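Long-range contact in ABC transporter substrate-binding protein (Vibrio cholerae, PDB 3LKV), which probably serves as the periplasmic substrate-binding component of an ABC transporter, here holding phenylalanine in the cleft between its two lobes: residues 110-123 against 257-271. Residues are numbered along the deposited sequence; the frame is centred on the assembly and turned at random.
With ZN (zinc ion), chain D; PHE (phenylalanine), chain B.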
loop_
_atom_site.group_PDB
_atom_site.type_symbol
_atom_site.label_atom_id
_atom_site.label_comp_id
_atom_site.label_asym_id
_atom_site.label_seq_id
_atom_site.Cartn_x
_atom_site.Cartn_y
_atom_site.Cartn_z
ATOM N N LEU A 110 12.151 25.590 18.566
ATOM C CA LEU A 110 11.094 25.421 17.564
ATOM C C LEU A 110 11.112 26.495 16.449
ATOM O O LEU A 110 10.855 26.174 15.301
ATOM C CB LEU A 110 9.754 25.387 18.253
ATOM C CG LEU A 110 9.625 24.292 19.319
ATOM C CD1 LEU A 110 8.282 24.481 20.074
ATOM C CD2 LEU A 110 9.785 22.895 18.715
ATOM N N GLU A 111 11.456 27.741 16.786
ATOM C CA GLU A 111 11.502 28.826 15.790
ATOM C C GLU A 111 12.795 28.770 14.983
ATOM O O GLU A 111 13.874 28.854 15.533
ATOM C CB GLU A 111 11.363 30.186 16.496
ATOM C CG GLU A 111 11.351 31.482 15.566
ATOM C CD GLU A 111 10.162 31.517 14.571
ATOM O OE1 GLU A 111 9.159 30.861 14.840
ATOM O OE2 GLU A 111 10.234 32.192 13.496
ATOM N N GLN A 112 12.714 28.614 13.674
ATOM C CA GLN A 112 13.939 28.662 12.853
ATOM C C GLN A 112 15.036 27.644 13.348
ATOM O O GLN A 112 16.142 28.000 13.727
ATOM C CB GLN A 112 14.478 30.116 12.799
ATOM C CG GLN A 112 13.571 31.092 11.960
ATOM C CD GLN A 112 13.352 30.583 10.545
ATOM O OE1 GLN A 112 14.245 30.678 9.705
ATOM N NE2 GLN A 112 12.172 30.021 10.276
ATOM N N PRO A 113 14.711 26.364 13.325
ATOM C CA PRO A 113 15.615 25.412 13.934
ATOM C C PRO A 113 17.029 25.461 13.376
ATOM O O PRO A 113 17.976 25.139 14.077
ATOM C CB PRO A 113 14.947 24.061 13.702
ATOM C CG PRO A 113 13.683 24.324 12.931
ATOM C CD PRO A 113 13.417 25.788 12.935
ATOM N N GLY A 114 17.166 25.822 12.121
ATOM C CA GLY A 114 18.457 26.283 11.596
ATOM C C GLY A 114 19.379 25.169 11.114
ATOM O O GLY A 114 20.398 25.467 10.578
ATOM N N LYS A 115 19.054 23.892 11.290
ATOM C CA LYS A 115 19.932 22.893 10.703
ATOM C C LYS A 115 19.183 22.034 9.667
ATOM O O LYS A 115 18.401 22.586 8.888
ATOM C CB LYS A 115 20.605 22.085 11.802
ATOM C CG LYS A 115 21.454 22.947 12.724
ATOM C CD LYS A 115 21.791 22.100 13.963
ATOM C CE LYS A 115 23.257 22.185 14.344
ATOM N NZ LYS A 115 23.457 23.140 15.473
ATOM N N ASN A 116 19.451 20.724 9.603
ATOM C CA ASN A 116 18.732 19.865 8.624
ATOM C C ASN A 116 17.406 19.257 9.106
ATOM O O ASN A 116 16.836 18.397 8.455
ATOM C CB ASN A 116 19.657 18.757 8.111
ATOM C CG ASN A 116 19.988 17.719 9.196
ATOM O OD1 ASN A 116 20.317 18.056 10.329
ATOM N ND2 ASN A 116 19.915 16.474 8.834
ATOM N N VAL A 117 16.905 19.718 10.238
ATOM C CA VAL A 117 15.775 19.100 10.915
ATOM C C VAL A 117 14.638 20.079 11.165
ATOM O O VAL A 117 14.863 21.216 11.589
ATOM C CB VAL A 117 16.199 18.536 12.308
ATOM C CG1 VAL A 117 15.067 17.624 12.900
ATOM C CG2 VAL A 117 17.510 17.755 12.207
ATOM N N THR A 118 13.421 19.623 10.893
ATOM C CA THR A 118 12.210 20.367 11.175
ATOM C C THR A 118 11.063 19.407 11.291
ATOM O O THR A 118 11.283 18.211 11.168
ATOM C CB THR A 118 11.872 21.424 10.102
ATOM O OG1 THR A 118 10.816 22.272 10.617
ATOM C CG2 THR A 118 11.443 20.788 8.842
ATOM N N GLY A 119 9.853 19.920 11.537
ATOM C CA GLY A 119 8.670 19.052 11.538
ATOM C C GLY A 119 7.546 19.425 12.483
ATOM O O GLY A 119 7.299 20.584 12.735
ATOM N N LEU A 120 6.864 18.427 12.998
ATOM C CA LEU A 120 5.611 18.620 13.725
ATOM C C LEU A 120 5.635 17.918 15.085
ATOM O O LEU A 120 5.981 16.730 15.201
ATOM C CB LEU A 120 4.458 18.091 12.906
ATOM C CG LEU A 120 3.698 19.031 11.969
ATOM C CD1 LEU A 120 3.068 18.404 10.676
ATOM C CD2 LEU A 120 2.577 19.686 12.809
ATOM N N SER A 121 5.221 18.661 16.100
ATOM C CA SER A 121 5.096 18.146 17.439
ATOM C C SER A 121 3.659 17.834 17.850
ATOM O O SER A 121 2.746 18.637 17.557
ATOM C CB SER A 121 5.669 19.166 18.426
ATOM O OG SER A 121 5.357 18.749 19.748
ATOM N N ASP A 122 3.466 16.716 18.571
ATOM C CA ASP A 122 2.127 16.345 19.162
ATOM C C ASP A 122 2.124 16.465 20.683
ATOM O O ASP A 122 1.609 15.597 21.389
ATOM C CB ASP A 122 1.643 14.942 18.766
ATOM C CG ASP A 122 2.540 13.822 19.306
ATOM O OD1 ASP A 122 3.731 14.102 19.469
ATOM O OD2 ASP A 122 2.072 12.667 19.555
ATOM N N LEU A 123 2.714 17.555 21.170
ATOM C CA LEU A 123 2.870 17.787 22.598
ATOM C C LEU A 123 1.506 17.712 23.271
ATOM O O LEU A 123 0.653 18.427 22.872
ATOM C CB LEU A 123 3.491 19.149 22.861
ATOM C CG LEU A 123 3.563 19.500 24.362
ATOM C CD1 LEU A 123 4.415 18.465 25.089
ATOM C CD2 LEU A 123 4.108 20.919 24.606
ATOM N N ILE A 257 10.175 21.129 1.181
ATOM C CA ILE A 257 11.605 20.810 1.116
ATOM C C ILE A 257 11.978 20.318 -0.278
ATOM O O ILE A 257 13.018 20.672 -0.846
ATOM C CB ILE A 257 11.989 19.783 2.213
ATOM C CG1 ILE A 257 11.884 20.488 3.569
ATOM C CG2 ILE A 257 13.391 19.173 1.992
ATOM C CD1 ILE A 257 11.944 19.617 4.818
ATOM N N LEU A 258 11.127 19.481 -0.828
ATOM C CA LEU A 258 11.380 18.916 -2.150
ATOM C C LEU A 258 11.485 20.033 -3.187
ATOM O O LEU A 258 12.181 19.894 -4.152
ATOM C CB LEU A 258 10.248 17.930 -2.540
ATOM C CG LEU A 258 10.296 16.546 -1.845
ATOM C CD1 LEU A 258 9.069 15.772 -2.161
ATOM C CD2 LEU A 258 11.533 15.743 -2.248
ATOM N N GLU A 259 10.798 21.125 -2.956
ATOM C CA GLU A 259 10.803 22.258 -3.830
ATOM C C GLU A 259 11.912 23.252 -3.532
ATOM O O GLU A 259 11.917 24.343 -4.053
ATOM C CB GLU A 259 9.415 22.948 -3.762
ATOM C CG GLU A 259 8.404 22.120 -4.553
ATOM C CD GLU A 259 6.954 22.236 -4.079
ATOM O OE1 GLU A 259 6.587 23.305 -3.478
ATOM O OE2 GLU A 259 6.209 21.225 -4.344
ATOM N N GLY A 260 12.870 22.857 -2.720
ATOM C CA GLY A 260 14.030 23.655 -2.505
ATOM C C GLY A 260 14.057 24.492 -1.239
ATOM O O GLY A 260 14.946 25.307 -1.114
ATOM N N LYS A 261 13.119 24.316 -0.303
ATOM C CA LYS A 261 13.254 24.994 0.972
ATOM C C LYS A 261 14.276 24.302 1.829
ATOM O O LYS A 261 14.355 23.074 1.787
ATOM C CB LYS A 261 11.931 25.066 1.726
ATOM C CG LYS A 261 10.989 26.166 1.187
ATOM C CD LYS A 261 11.458 27.580 1.522
ATOM C CE LYS A 261 11.220 27.941 3.057
ATOM N NZ LYS A 261 11.874 29.226 3.529
ATOM N N GLU A 262 15.035 25.078 2.607
ATOM C CA GLU A 262 15.890 24.527 3.665
ATOM C C GLU A 262 14.990 24.123 4.852
ATOM O O GLU A 262 14.164 24.935 5.335
ATOM C CB GLU A 262 16.866 25.587 4.169
ATOM C CG GLU A 262 17.944 26.011 3.175
ATOM C CD GLU A 262 19.042 25.003 3.110
ATOM O OE1 GLU A 262 18.947 23.955 3.834
ATOM O OE2 GLU A 262 20.012 25.269 2.369
ATOM N N PRO A 263 15.135 22.901 5.335
ATOM C CA PRO A 263 14.334 22.464 6.506
ATOM C C PRO A 263 14.571 23.361 7.718
ATOM O O PRO A 263 13.636 23.677 8.445
ATOM C CB PRO A 263 14.826 21.065 6.780
ATOM C CG PRO A 263 16.186 20.969 6.068
ATOM C CD PRO A 263 16.077 21.864 4.876
ATOM N N GLY A 264 15.787 23.841 7.905
ATOM C CA GLY A 264 16.051 24.684 9.075
ATOM C C GLY A 264 15.328 26.043 9.065
ATOM O O GLY A 264 15.313 26.736 10.076
ATOM N N SER A 265 14.751 26.423 7.917
ATOM C CA SER A 265 14.099 27.704 7.768
ATOM C C SER A 265 12.625 27.489 7.983
ATOM O O SER A 265 11.880 28.417 7.881
ATOM C CB SER A 265 14.310 28.303 6.361
ATOM O OG SER A 265 13.425 27.645 5.390
ATOM N N LEU A 266 12.200 26.254 8.261
ATOM C CA LEU A 266 10.787 26.013 8.504
ATOM C C LEU A 266 10.549 25.837 10.002
ATOM O O LEU A 266 11.138 24.946 10.634
ATOM C CB LEU A 266 10.311 24.797 7.752
ATOM C CG LEU A 266 10.464 24.804 6.236
ATOM C CD1 LEU A 266 10.096 23.472 5.644
ATOM C CD2 LEU A 266 9.614 25.905 5.549
ATOM N N ASP A 267 9.705 26.692 10.570
ATOM C CA ASP A 267 9.355 26.579 11.978
ATOM C C ASP A 267 8.676 25.243 12.305
ATOM O O ASP A 267 7.877 24.733 11.533
ATOM C CB ASP A 267 8.423 27.709 12.459
ATOM C CG ASP A 267 8.985 29.079 12.264
ATOM O OD1 ASP A 267 10.262 29.248 12.225
ATOM O OD2 ASP A 267 8.116 30.027 12.132
ATOM N N VAL A 268 8.965 24.716 13.479
ATOM C CA VAL A 268 8.322 23.514 13.956
ATOM C C VAL A 268 6.874 23.848 14.366
ATOM O O VAL A 268 6.623 24.763 15.102
ATOM C CB VAL A 268 9.097 22.914 15.137
ATOM C CG1 VAL A 268 8.256 21.796 15.872
ATOM C CG2 VAL A 268 10.393 22.386 14.672
ATOM N N GLN A 269 5.921 23.069 13.916
ATOM C CA GLN A 269 4.543 23.328 14.228
ATOM C C GLN A 269 4.103 22.468 15.407
ATOM O O GLN A 269 4.460 21.295 15.490
ATOM C CB GLN A 269 3.727 22.952 13.001
ATOM C CG GLN A 269 2.263 23.237 13.102
ATOM C CD GLN A 269 2.011 24.705 12.875
ATOM O OE1 GLN A 269 2.587 25.301 11.941
ATOM N NE2 GLN A 269 1.183 25.316 13.750
ATOM N N VAL A 270 3.318 23.042 16.313
ATOM C CA VAL A 270 2.780 22.270 17.424
ATOM C C VAL A 270 1.317 21.954 17.145
ATOM O O VAL A 270 0.576 22.842 16.821
ATOM C CB VAL A 270 2.975 23.033 18.763
ATOM C CG1 VAL A 270 2.508 22.158 19.929
ATOM C CG2 VAL A 270 4.486 23.437 18.949
ATOM N N ALA A 271 0.906 20.695 17.210
ATOM C CA ALA A 271 -0.495 20.336 16.982
ATOM C C ALA A 271 -1.440 21.042 17.966
ATOM O O ALA A 271 -1.069 21.338 19.104
ATOM C CB ALA A 271 -0.703 18.861 17.081
HETATM ZN ZN ZN D . 9.040 31.780 12.233
HETATM N N PHE B . 4.458 11.528 20.413
HETATM C CA PHE B . 5.063 10.139 20.506
HETATM C C PHE B . 6.604 10.258 20.351
HETATM O O PHE B . 7.119 11.397 20.556
HETATM C CB PHE B . 4.433 9.167 19.498
HETATM C CG PHE B . 3.052 8.673 19.918
HETATM C CD1 PHE B . 2.916 7.748 20.970
HETATM C CD2 PHE B . 1.910 9.133 19.301
HETATM C CE1 PHE B . 1.692 7.325 21.378
HETATM C CE2 PHE B . 0.678 8.705 19.695
HETATM C CZ PHE B . 0.538 7.809 20.734
HETATM O OXT PHE B . 7.352 9.295 20.076
HETATM O O HOH W 1 18.247 23.773 6.465
#
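Leu120 and Ser121 pair in parallel with Gln269 and Val270, which adds strand 269-270 to the edge of the parallel sheet in one lobe of this periplasmic binding protein fold. Three backbone bonds make the ladder: Gln269 N to Gly119 O, Ser121 N to Gln269 O and Ala271 N to Ser121 O, the last 2.8 Å long. Just ahead of strand 269-270, Val268 N donates to Leu110 O. Just past Ser121, Asp122 turns away to bind the amino group of the phenylalanine ligand through OD2, which Tyr243 also holds.

Apolar contacts flank the ladder. Leu110 lays CD2 on Val268 CG1 at 3.4 Å, a tight fit. On the face of Leu120 and Gln269, the two side chains run alongside each other, Leu120 CD2 3.5 Å from Gln269 CB.

Near the start of strand 117-121, chi1 of -169° sets Thr118 OG1 anti to the backbone N and carries it to Leu266 O, 2.7 Å away, which it meets from above the carbonyl plane. Loop to loop, Gly114 N meets Gly264 O.

A zinc ion joins Glu111 OE2 (1.8 Å) to Asp267 OD2 (2.0 Å), probably offsetting the repulsion between the carboxylates, whose planes stand 54° apart. Gln112 steadies the aspartate: its backbone N and NE2 reach Asp267 OD1 from opposite faces of the carboxylate, while NE2 also donates to Ser265 O at 2.9 Å, from above the carbonyl plane.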